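Local coordinates for protein arginine kinase (Anthopleura japonica, PDB 4RF7) that catalyses the reversible transfer of phosphate from ATP to L-arginine, giving phosphoarginine and ADP, as a monomer built from two fused kinase repeats, at residues S32-Y37 and V72-G77; N67-V72 and G198-E203; E231-R236 and L275-S280. All coordinates share one frame; numbering follows the deposited sequence.

Contact 1 (S32-Y37 and V72-G77); sequences SLVKKY and VGVYAG. With ARG (arginine), chain G.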
loop_
_atom_site.group_PDB
_atom_site.type_symbol
_atom_site.label_atom_id
_atom_site.label_comp_id
_atom_site.label_asym_id
_atom_site.label_seq_id
_atom_site.Cartn_x
_atom_site.Cartn_y
_atom_site.Cartn_z
ATOM N N SER A 32 33.825 -15.680 2.712
ATOM C CA SER A 32 34.297 -14.640 1.789
ATOM C C SER A 32 34.867 -15.209 0.488
ATOM O O SER A 32 35.815 -15.995 0.506
ATOM C CB SER A 32 35.342 -13.755 2.467
ATOM O OG SER A 32 35.979 -12.915 1.525
ATOM N N LEU A 33 34.281 -14.801 -0.636
ATOM C CA LEU A 33 34.703 -15.287 -1.945
ATOM C C LEU A 33 36.080 -14.757 -2.346
ATOM O O LEU A 33 36.837 -15.453 -3.026
ATOM C CB LEU A 33 33.646 -14.961 -3.005
ATOM C CG LEU A 33 32.325 -15.709 -2.807
ATOM C CD1 LEU A 33 31.290 -15.315 -3.850
ATOM C CD2 LEU A 33 32.566 -17.215 -2.828
ATOM N N VAL A 34 36.413 -13.536 -1.926
ATOM C CA VAL A 34 37.746 -13.000 -2.210
ATOM C C VAL A 34 38.818 -13.753 -1.417
ATOM O O VAL A 34 39.894 -14.042 -1.939
ATOM C CB VAL A 34 37.848 -11.466 -1.978
ATOM C CG1 VAL A 34 37.591 -11.109 -0.523
ATOM C CG2 VAL A 34 39.212 -10.948 -2.409
ATOM N N LYS A 35 38.515 -14.084 -0.165
ATOM C CA LYS A 35 39.435 -14.870 0.650
ATOM C C LYS A 35 39.597 -16.260 0.044
ATOM O O LYS A 35 40.706 -16.796 -0.029
ATOM C CB LYS A 35 38.926 -14.981 2.091
ATOM C CG LYS A 35 39.721 -15.965 2.950
ATOM C CD LYS A 35 39.111 -16.142 4.333
ATOM C CE LYS A 35 39.740 -17.321 5.067
ATOM N NZ LYS A 35 41.224 -17.230 5.142
ATOM N N LYS A 36 38.478 -16.829 -0.400
ATOM C CA LYS A 36 38.456 -18.181 -0.948
ATOM C C LYS A 36 39.278 -18.303 -2.234
ATOM O O LYS A 36 39.977 -19.297 -2.434
ATOM C CB LYS A 36 37.007 -18.637 -1.187
ATOM C CG LYS A 36 36.873 -20.094 -1.627
ATOM C CD LYS A 36 35.416 -20.508 -1.877
ATOM C CE LYS A 36 34.696 -20.917 -0.600
ATOM N NZ LYS A 36 33.331 -21.472 -0.864
ATOM N N TYR A 37 39.210 -17.288 -3.093
ATOM C CA TYR A 37 39.791 -17.403 -4.429
ATOM C C TYR A 37 41.012 -16.534 -4.728
ATOM O O TYR A 37 41.704 -16.773 -5.715
ATOM C CB TYR A 37 38.707 -17.211 -5.492
ATOM C CG TYR A 37 37.659 -18.293 -5.442
ATOM C CD1 TYR A 37 37.979 -19.603 -5.770
ATOM C CD2 TYR A 37 36.358 -18.011 -5.051
ATOM C CE1 TYR A 37 37.032 -20.603 -5.721
ATOM C CE2 TYR A 37 35.399 -19.007 -5.001
ATOM C CZ TYR A 37 35.744 -20.301 -5.337
ATOM O OH TYR A 37 34.803 -21.303 -5.290
ATOM N N VAL A 72 31.232 -11.283 -0.656
ATOM C CA VAL A 72 31.847 -11.350 -1.978
ATOM C C VAL A 72 33.238 -10.711 -1.936
ATOM O O VAL A 72 34.251 -11.406 -2.032
ATOM C CB VAL A 72 30.972 -10.660 -3.034
ATOM C CG1 VAL A 72 31.565 -10.848 -4.427
ATOM C CG2 VAL A 72 29.549 -11.199 -2.986
ATOM N N GLY A 73 33.285 -9.389 -1.806
ATOM C CA GLY A 73 34.535 -8.703 -1.527
ATOM C C GLY A 73 35.321 -8.181 -2.713
ATOM O O GLY A 73 36.461 -7.734 -2.549
ATOM N N VAL A 74 34.733 -8.244 -3.905
ATOM C CA VAL A 74 35.359 -7.646 -5.083
ATOM C C VAL A 74 34.375 -6.776 -5.861
ATOM O O VAL A 74 33.169 -7.030 -5.861
ATOM C CB VAL A 74 35.966 -8.701 -6.036
ATOM C CG1 VAL A 74 37.108 -9.450 -5.369
ATOM C CG2 VAL A 74 34.891 -9.663 -6.517
ATOM N N TYR A 75 34.901 -5.743 -6.511
ATOM C CA TYR A 75 34.115 -4.923 -7.424
ATOM C C TYR A 75 34.913 -4.766 -8.710
ATOM O O TYR A 75 36.141 -4.687 -8.674
ATOM C CB TYR A 75 33.820 -3.547 -6.814
ATOM C CG TYR A 75 32.843 -3.571 -5.659
ATOM C CD1 TYR A 75 33.279 -3.794 -4.360
ATOM C CD2 TYR A 75 31.484 -3.367 -5.868
ATOM C CE1 TYR A 75 32.389 -3.813 -3.298
ATOM C CE2 TYR A 75 30.585 -3.388 -4.810
ATOM C CZ TYR A 75 31.045 -3.611 -3.530
ATOM O OH TYR A 75 30.161 -3.633 -2.473
ATOM N N ALA A 76 34.228 -4.737 -9.847
ATOM C CA ALA A 76 34.916 -4.524 -11.117
ATOM C C ALA A 76 34.942 -3.040 -11.454
ATOM O O ALA A 76 33.899 -2.379 -11.447
ATOM C CB ALA A 76 34.252 -5.309 -12.227
ATOM N N GLY A 77 36.131 -2.520 -11.756
ATOM C CA GLY A 77 36.273 -1.123 -12.132
ATOM C C GLY A 77 35.786 -0.867 -13.548
ATOM O O GLY A 77 35.404 0.256 -13.891
HETATM N N ARG G . 30.470 -6.080 -1.004
HETATM C CA ARG G . 29.527 -6.713 -0.084
HETATM C C ARG G . 29.994 -8.096 0.358
HETATM O O ARG G . 30.949 -8.658 -0.183
HETATM C CB ARG G . 28.131 -6.802 -0.712
HETATM C CG ARG G . 28.100 -7.421 -2.103
HETATM C CD ARG G . 26.668 -7.638 -2.588
HETATM N NE ARG G . 25.819 -6.464 -2.382
HETATM C CZ ARG G . 25.726 -5.443 -3.230
HETATM N NH1 ARG G . 24.925 -4.421 -2.959
HETATM N NH2 ARG G . 26.436 -5.440 -4.349
HETATM O OXT ARG G . 29.420 -8.678 1.279
#
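One flat group, the Val72-Gly73 peptide, lies between Val34 of helix 33-37 and the bound substrate. On the helix side Val72 O takes a weak bond from Val34 N (3.0 Å, N-H...O 133°) and also touches Leu33 CB. On the substrate side Gly73 N gives a weak bond to the carboxylate oxygen O of the bound arginine, and Val72 N reaches the same oxygen more firmly at 2.7 Å. Farther along, Tyr75 contributes its hydroxyl: Tyr75 OH accepts from the amino N of the arginine at 2.9 Å. On the helix, the Tyr37 ring has Lys36 CG over the centre of one face, 3.8 Å above its plane.

The apolar side-chain contact is between Val34 and Val74. A chi1 of 62° wedges Val34 CG1 between backbone N and carbonyl carbon, which lays it against Gly73 CA at 4.0 Å. The other methyl, Val34 CG2, meets Val74 CG1 at 3.9 Å, the two valines sliding past each other in opposite directions. The helix start is polar but well provided for: Ser32, the N-cap, accepts from Lys35 N with OG, while Leu33 N finds the carbonyl of Gly71. Successive loop carbonyls thus serve the first helical N-H groups, and the N-H groups of Gly71, Val72 and Gly73 are turned to the substrate, a backbone recognition of the amino-acid end known from other arginine kinases.

The residues that touch across the contact are all buried in the small helical N-terminal domain. Ile61 of helix 57-66 packs on both Val34 and Val74, while helix 86-96 adds Phe89 and Ile92 against Val74, and Asp95 beside Leu33.

Contact 2 (N67-V72 and G198-E203); sequences NLDSGV and GDRFLE. With ARG (arginine), chain G.
Arg200 reaches from the first turn of helix 200-204 to Asp69, in a type I beta turn running from Asn67 to Ser70, and so ties the catalytic domain to the helical N-terminal domain. It is an end-on salt bridge: Arg200 NH1 gives to Asp69 OD1 at 2.8 Å, nearly straight at 178°, and Arg200 NH2 to Asp69 OD2 at 2.7 Å, both oxygens being met on their syn sides. Arg200 NH1 has a second acceptor, Asn67 OD1, at 2.9 Å. The same amide answers with Asn67 ND2, which donates to Arg200 O from above the carbonyl plane (3.1 Å) and also to Ser63 O. Asn67 O is doubly used as well, taking the turn bond from Ser70 N and a short one from Ser70 OG (2.5 Å). On the helix side, Asp199 OD1 caps Leu202 N and, weakly, Phe201 N. Just past the turn, Gly71 N holds OXT of the bound arginine at 2.7 Å. The Phe201 ring lies among these polar groups: Asn67 OD1 is over one face, Phe201 CZ lies over one face of the Arg200 guanidinium, offset toward its rim, and Ser70 OG meets Phe201 CE1 in the ring plane at 3.4 Å.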
loop_
_atom_site.group_PDB
_atom_site.type_symbol
_atom_site.label_atom_id
_atom_site.label_comp_id
_atom_site.label_asym_id
_atom_site.label_seq_id
_atom_site.Cartn_x
_atom_site.Cartn_y
_atom_site.Cartn_z
ATOM N N ASN A 67 36.898 -4.470 4.441
ATOM C CA ASN A 67 35.741 -5.045 5.115
ATOM C C ASN A 67 35.793 -6.574 5.120
ATOM O O ASN A 67 35.226 -7.230 4.244
ATOM C CB ASN A 67 34.454 -4.554 4.446
ATOM C CG ASN A 67 34.399 -3.043 4.327
ATOM O OD1 ASN A 67 34.003 -2.349 5.263
ATOM N ND2 ASN A 67 34.797 -2.523 3.170
ATOM N N LEU A 68 36.473 -7.134 6.117
ATOM C CA LEU A 68 36.734 -8.571 6.177
ATOM C C LEU A 68 35.474 -9.423 6.351
ATOM O O LEU A 68 35.494 -10.631 6.103
ATOM C CB LEU A 68 37.765 -8.876 7.271
ATOM C CG LEU A 68 39.168 -8.338 6.976
ATOM C CD1 LEU A 68 40.070 -8.393 8.200
ATOM C CD2 LEU A 68 39.797 -9.106 5.821
ATOM N N ASP A 69 34.376 -8.792 6.759
ATOM C CA ASP A 69 33.104 -9.493 6.899
ATOM C C ASP A 69 32.392 -9.655 5.555
ATOM O O ASP A 69 31.293 -10.210 5.493
ATOM C CB ASP A 69 32.193 -8.758 7.882
ATOM C CG ASP A 69 31.886 -7.335 7.449
ATOM O OD1 ASP A 69 32.803 -6.636 6.968
ATOM O OD2 ASP A 69 30.720 -6.913 7.597
ATOM N N SER A 70 33.028 -9.174 4.488
ATOM C CA SER A 70 32.462 -9.237 3.140
ATOM C C SER A 70 32.099 -10.660 2.721
ATOM O O SER A 70 32.842 -11.605 2.993
ATOM C CB SER A 70 33.440 -8.642 2.118
ATOM O OG SER A 70 33.587 -7.246 2.291
ATOM N N GLY A 71 30.958 -10.804 2.055
ATOM C CA GLY A 71 30.551 -12.090 1.516
ATOM C C GLY A 71 31.185 -12.334 0.157
ATOM O O GLY A 71 31.621 -13.447 -0.151
ATOM N N VAL A 72 31.232 -11.283 -0.656
ATOM C CA VAL A 72 31.847 -11.350 -1.978
ATOM C C VAL A 72 33.238 -10.711 -1.936
ATOM O O VAL A 72 34.251 -11.406 -2.032
ATOM C CB VAL A 72 30.972 -10.660 -3.034
ATOM C CG1 VAL A 72 31.565 -10.848 -4.427
ATOM C CG2 VAL A 72 29.549 -11.199 -2.986
ATOM N N GLY A 198 27.706 6.281 -0.098
ATOM C CA GLY A 198 27.873 4.840 -0.009
ATOM C C GLY A 198 28.466 4.376 1.305
ATOM O O GLY A 198 29.299 5.072 1.891
ATOM N N ASP A 199 28.046 3.198 1.768
ATOM C CA ASP A 199 28.559 2.647 3.022
ATOM C C ASP A 199 30.042 2.267 2.927
ATOM O O ASP A 199 30.706 2.583 1.938
ATOM C CB ASP A 199 27.707 1.461 3.501
ATOM C CG ASP A 199 27.658 0.312 2.497
ATOM O OD1 ASP A 199 28.582 0.184 1.666
ATOM O OD2 ASP A 199 26.693 -0.485 2.553
ATOM N N ARG A 200 30.553 1.585 3.950
ATOM C CA ARG A 200 31.967 1.219 3.999
ATOM C C ARG A 200 32.401 0.292 2.859
ATOM O O ARG A 200 33.572 0.285 2.468
ATOM C CB ARG A 200 32.315 0.599 5.358
ATOM C CG ARG A 200 31.412 -0.558 5.778
ATOM C CD ARG A 200 31.774 -1.067 7.169
ATOM N NE ARG A 200 30.860 -2.111 7.632
ATOM C CZ ARG A 200 31.110 -3.416 7.566
ATOM N NH1 ARG A 200 32.253 -3.854 7.056
ATOM N NH2 ARG A 200 30.215 -4.284 8.013
ATOM N N PHE A 201 31.459 -0.484 2.332
ATOM C CA PHE A 201 31.756 -1.383 1.224
ATOM C C PHE A 201 31.944 -0.596 -0.069
ATOM O O PHE A 201 32.887 -0.840 -0.816
ATOM C CB PHE A 201 30.646 -2.429 1.054
ATOM C CG PHE A 201 30.462 -3.327 2.248
ATOM C CD1 PHE A 201 31.291 -4.425 2.447
ATOM C CD2 PHE A 201 29.451 -3.081 3.168
ATOM C CE1 PHE A 201 31.119 -5.257 3.545
ATOM C CE2 PHE A 201 29.275 -3.907 4.269
ATOM C CZ PHE A 201 30.110 -4.995 4.458
ATOM N N LEU A 202 31.038 0.347 -0.321
ATOM C CA LEU A 202 31.137 1.225 -1.484
ATOM C C LEU A 202 32.335 2.165 -1.369
ATOM O O LEU A 202 33.044 2.404 -2.352
ATOM C CB LEU A 202 29.847 2.030 -1.670
ATOM C CG LEU A 202 28.572 1.199 -1.835
ATOM C CD1 LEU A 202 27.379 2.072 -2.205
ATOM C CD2 LEU A 202 28.773 0.099 -2.869
ATOM N N GLU A 203 32.555 2.691 -0.166
ATOM C CA GLU A 203 33.693 3.570 0.103
ATOM C C GLU A 203 35.017 2.909 -0.265
ATOM O O GLU A 203 35.851 3.503 -0.945
ATOM C CB GLU A 203 33.721 3.970 1.581
ATOM C CG GLU A 203 34.958 4.757 1.984
ATOM C CD GLU A 203 35.004 6.138 1.356
ATOM O OE1 GLU A 203 33.928 6.692 1.056
ATOM O OE2 GLU A 203 36.117 6.676 1.168
HETATM N N ARG G . 30.470 -6.080 -1.004
HETATM C CA ARG G . 29.527 -6.713 -0.084
HETATM C C ARG G . 29.994 -8.096 0.358
HETATM O O ARG G . 30.949 -8.658 -0.183
HETATM C CB ARG G . 28.131 -6.802 -0.712
HETATM C CG ARG G . 28.100 -7.421 -2.103
HETATM C CD ARG G . 26.668 -7.638 -2.588
HETATM N NE ARG G . 25.819 -6.464 -2.382
HETATM C CZ ARG G . 25.726 -5.443 -3.230
HETATM N NH1 ARG G . 24.925 -4.421 -2.959
HETATM N NH2 ARG G . 26.436 -5.440 -4.349
HETATM O OXT ARG G . 29.420 -8.678 1.279
#

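Contact 3 (E231-R236 and L275-S280); sequences EEDHLR and LTSCPS. With ARG (arginine), chain G.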
loop_
_atom_site.group_PDB
_atom_site.type_symbol
_atom_site.label_atom_id
_atom_site.label_comp_id
_atom_site.label_asym_id
_atom_site.label_seq_id
_atom_site.Cartn_x
_atom_site.Cartn_y
_atom_site.Cartn_z
ATOM N N GLU A 231 24.697 5.397 -8.368
ATOM C CA GLU A 231 24.949 4.918 -7.012
ATOM C C GLU A 231 26.011 3.813 -7.055
ATOM O O GLU A 231 27.199 4.099 -7.237
ATOM C CB GLU A 231 23.650 4.432 -6.351
ATOM C CG GLU A 231 23.772 4.077 -4.863
ATOM C CD GLU A 231 23.423 2.624 -4.585
ATOM O OE1 GLU A 231 23.491 2.201 -3.409
ATOM O OE2 GLU A 231 23.079 1.905 -5.546
ATOM N N GLU A 232 25.588 2.558 -6.907
ATOM C CA GLU A 232 26.507 1.419 -6.977
ATOM C C GLU A 232 26.784 1.032 -8.430
ATOM O O GLU A 232 27.858 0.523 -8.764
ATOM C CB GLU A 232 25.948 0.219 -6.204
ATOM C CG GLU A 232 26.808 -1.036 -6.320
ATOM C CD GLU A 232 26.382 -2.136 -5.374
ATOM O OE1 GLU A 232 25.846 -1.819 -4.292
ATOM O OE2 GLU A 232 26.592 -3.320 -5.713
ATOM N N ASP A 233 25.798 1.259 -9.288
ATOM C CA ASP A 233 25.975 1.107 -10.725
ATOM C C ASP A 233 25.470 2.391 -11.360
ATOM O O ASP A 233 24.891 3.228 -10.664
ATOM C CB ASP A 233 25.185 -0.103 -11.247
ATOM C CG ASP A 233 25.766 -1.429 -10.785
ATOM O OD1 ASP A 233 26.748 -1.893 -11.398
ATOM O OD2 ASP A 233 25.236 -2.009 -9.816
ATOM N N HIS A 234 25.700 2.556 -12.663
ATOM C CA HIS A 234 25.206 3.730 -13.373
ATOM C C HIS A 234 23.711 3.886 -13.131
ATOM O O HIS A 234 23.222 4.981 -12.844
ATOM C CB HIS A 234 25.448 3.603 -14.879
ATOM C CG HIS A 234 26.896 3.498 -15.257
ATOM N ND1 HIS A 234 27.298 3.251 -16.550
ATOM C CD2 HIS A 234 28.020 3.603 -14.520
ATOM C CE1 HIS A 234 28.622 3.205 -16.594
ATOM N NE2 HIS A 234 29.082 3.418 -15.368
ATOM N N LEU A 235 22.997 2.771 -13.242
ATOM C CA LEU A 235 21.547 2.768 -13.133
ATOM C C LEU A 235 21.056 1.658 -12.218
ATOM O O LEU A 235 21.462 0.499 -12.354
ATOM C CB LEU A 235 20.915 2.595 -14.516
ATOM C CG LEU A 235 21.170 3.714 -15.525
ATOM C CD1 LEU A 235 20.916 3.245 -16.949
ATOM C CD2 LEU A 235 20.286 4.895 -15.197
ATOM N N ARG A 236 20.190 2.029 -11.278
ATOM C CA ARG A 236 19.408 1.063 -10.523
ATOM C C ARG A 236 17.950 1.413 -10.791
ATOM O O ARG A 236 17.449 2.438 -10.321
ATOM C CB ARG A 236 19.717 1.152 -9.029
ATOM C CG ARG A 236 19.098 0.031 -8.195
ATOM C CD ARG A 236 19.521 0.148 -6.737
ATOM N NE ARG A 236 19.288 -1.073 -5.969
ATOM C CZ ARG A 236 20.064 -2.154 -6.024
ATOM N NH1 ARG A 236 19.780 -3.214 -5.280
ATOM N NH2 ARG A 236 21.120 -2.181 -6.828
ATOM N N LEU A 275 26.715 -6.243 -17.406
ATOM C CA LEU A 275 27.842 -6.023 -16.498
ATOM C C LEU A 275 27.505 -5.060 -15.356
ATOM O O LEU A 275 26.880 -4.018 -15.571
ATOM C CB LEU A 275 29.066 -5.529 -17.272
ATOM C CG LEU A 275 29.612 -6.539 -18.280
ATOM C CD1 LEU A 275 30.607 -5.888 -19.211
ATOM C CD2 LEU A 275 30.255 -7.706 -17.558
ATOM N N THR A 276 27.921 -5.422 -14.145
ATOM C CA THR A 276 27.688 -4.604 -12.957
ATOM C C THR A 276 28.963 -4.474 -12.123
ATOM O O THR A 276 29.920 -5.223 -12.330
ATOM C CB THR A 276 26.571 -5.197 -12.077
ATOM O OG1 THR A 276 26.817 -6.594 -11.865
ATOM C CG2 THR A 276 25.219 -5.019 -12.740
ATOM N N SER A 277 28.964 -3.534 -11.181
ATOM C CA SER A 277 30.117 -3.309 -10.316
ATOM C C SER A 277 30.382 -4.526 -9.436
ATOM O O SER A 277 31.527 -4.959 -9.284
ATOM C CB SER A 277 29.905 -2.067 -9.449
ATOM O OG SER A 277 29.556 -0.949 -10.240
ATOM N N CYS A 278 29.318 -5.072 -8.857
ATOM C CA CYS A 278 29.425 -6.291 -8.065
ATOM C C CYS A 278 29.053 -7.498 -8.916
ATOM O O CYS A 278 28.009 -7.498 -9.576
ATOM C CB CYS A 278 28.514 -6.227 -6.839
ATOM S SG CYS A 278 28.716 -7.637 -5.724
ATOM N N PRO A 279 29.911 -8.532 -8.914
ATOM C CA PRO A 279 29.631 -9.745 -9.695
ATOM C C PRO A 279 28.335 -10.441 -9.269
ATOM O O PRO A 279 27.822 -11.269 -10.021
ATOM C CB PRO A 279 30.850 -10.645 -9.418
ATOM C CG PRO A 279 31.551 -10.033 -8.227
ATOM C CD PRO A 279 31.241 -8.569 -8.278
ATOM N N SER A 280 27.817 -10.106 -8.089
ATOM C CA SER A 280 26.555 -10.668 -7.609
ATOM C C SER A 280 25.368 -10.225 -8.466
ATOM O O SER A 280 24.333 -10.895 -8.503
ATOM C CB SER A 280 26.306 -10.253 -6.159
ATOM O OG SER A 280 26.141 -8.849 -6.055
HETATM N N ARG G . 30.470 -6.080 -1.004
HETATM C CA ARG G . 29.527 -6.713 -0.084
HETATM C C ARG G . 29.994 -8.096 0.358
HETATM O O ARG G . 30.949 -8.658 -0.183
HETATM C CB ARG G . 28.131 -6.802 -0.712
HETATM C CG ARG G . 28.100 -7.421 -2.103
HETATM C CD ARG G . 26.668 -7.638 -2.588
HETATM N NE ARG G . 25.819 -6.464 -2.382
HETATM C CZ ARG G . 25.726 -5.443 -3.230
HETATM N NH1 ARG G . 24.925 -4.421 -2.959
HETATM N NH2 ARG G . 26.436 -5.440 -4.349
HETATM O OXT ARG G . 29.420 -8.678 1.279
HETATM O O HOH W 1 26.680 -4.068 -8.570
#
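Glu232 OE2, packed against Cys278 CB, is gripped by several groups at once. The bound arginine gives it NH2 at 2.5 Å and, weakly, NH1, which also bonds to Glu232 OE1. A water donates to Glu232 OE2 as well, from 3.0 Å. The glutamate gets there by stretching out, with CG trans to the backbone N (chi1 176°) and the chain extended beyond it. That water is a true junction: it donates a second time to Asp233 OD2 at 2.8 Å and accepts from Cys278 N at 2.8 Å, so it links the Glu232 carboxylate to Asp233 and across to the backbone of Cys278.

Asp233 splits its work between its oxygens. While OD2 holds the water, Asp233 OD1 receives Ser277 N on its syn lone pair (2.8 Å, N-H...O 162°) and rests against Thr276 CA and CB. Ser277 adds a side-chain bond, Ser277 OG donating to Glu232 O at 2.7 Å in the carbonyl plane. Thr276 OG1 bonds to Cys278 O within the loop; Cys278 CB lies 3.3 Å from the substrate NH2. Asp233 and Ser277 probably act as a second shell, helping to position Glu232 and Cys278. A carboxylate and a cysteine meeting the guanidinium in this way mark the substrate pocket of the arginine kinases, where Glu320, in a disordered loop here, probably provides another carboxylate.

All three contacts surround one bound arginine in the first of the two repeats. Contacts 1 and 2 share Val72 and the loop after helix 57-66, and both deal with the amino-acid end of the substrate; contact 3 holds its guanidinium. Contacts 1 and 3 are buried, whereas contact 2 is only partly so, and the chemistry differs accordingly: in contact 1 valine packing and backbone bonds within the N-terminal domain, in contact 2 a salt bridge between domains, in contact 3 a single bridging water and buried polar bonds in the catalytic domain. Neighbouring contacts also touch directly. Tyr75 OH packs on Phe201 and Leu202, Leu202 on Glu232, and Ala76 N probably bonds to Ser277 O.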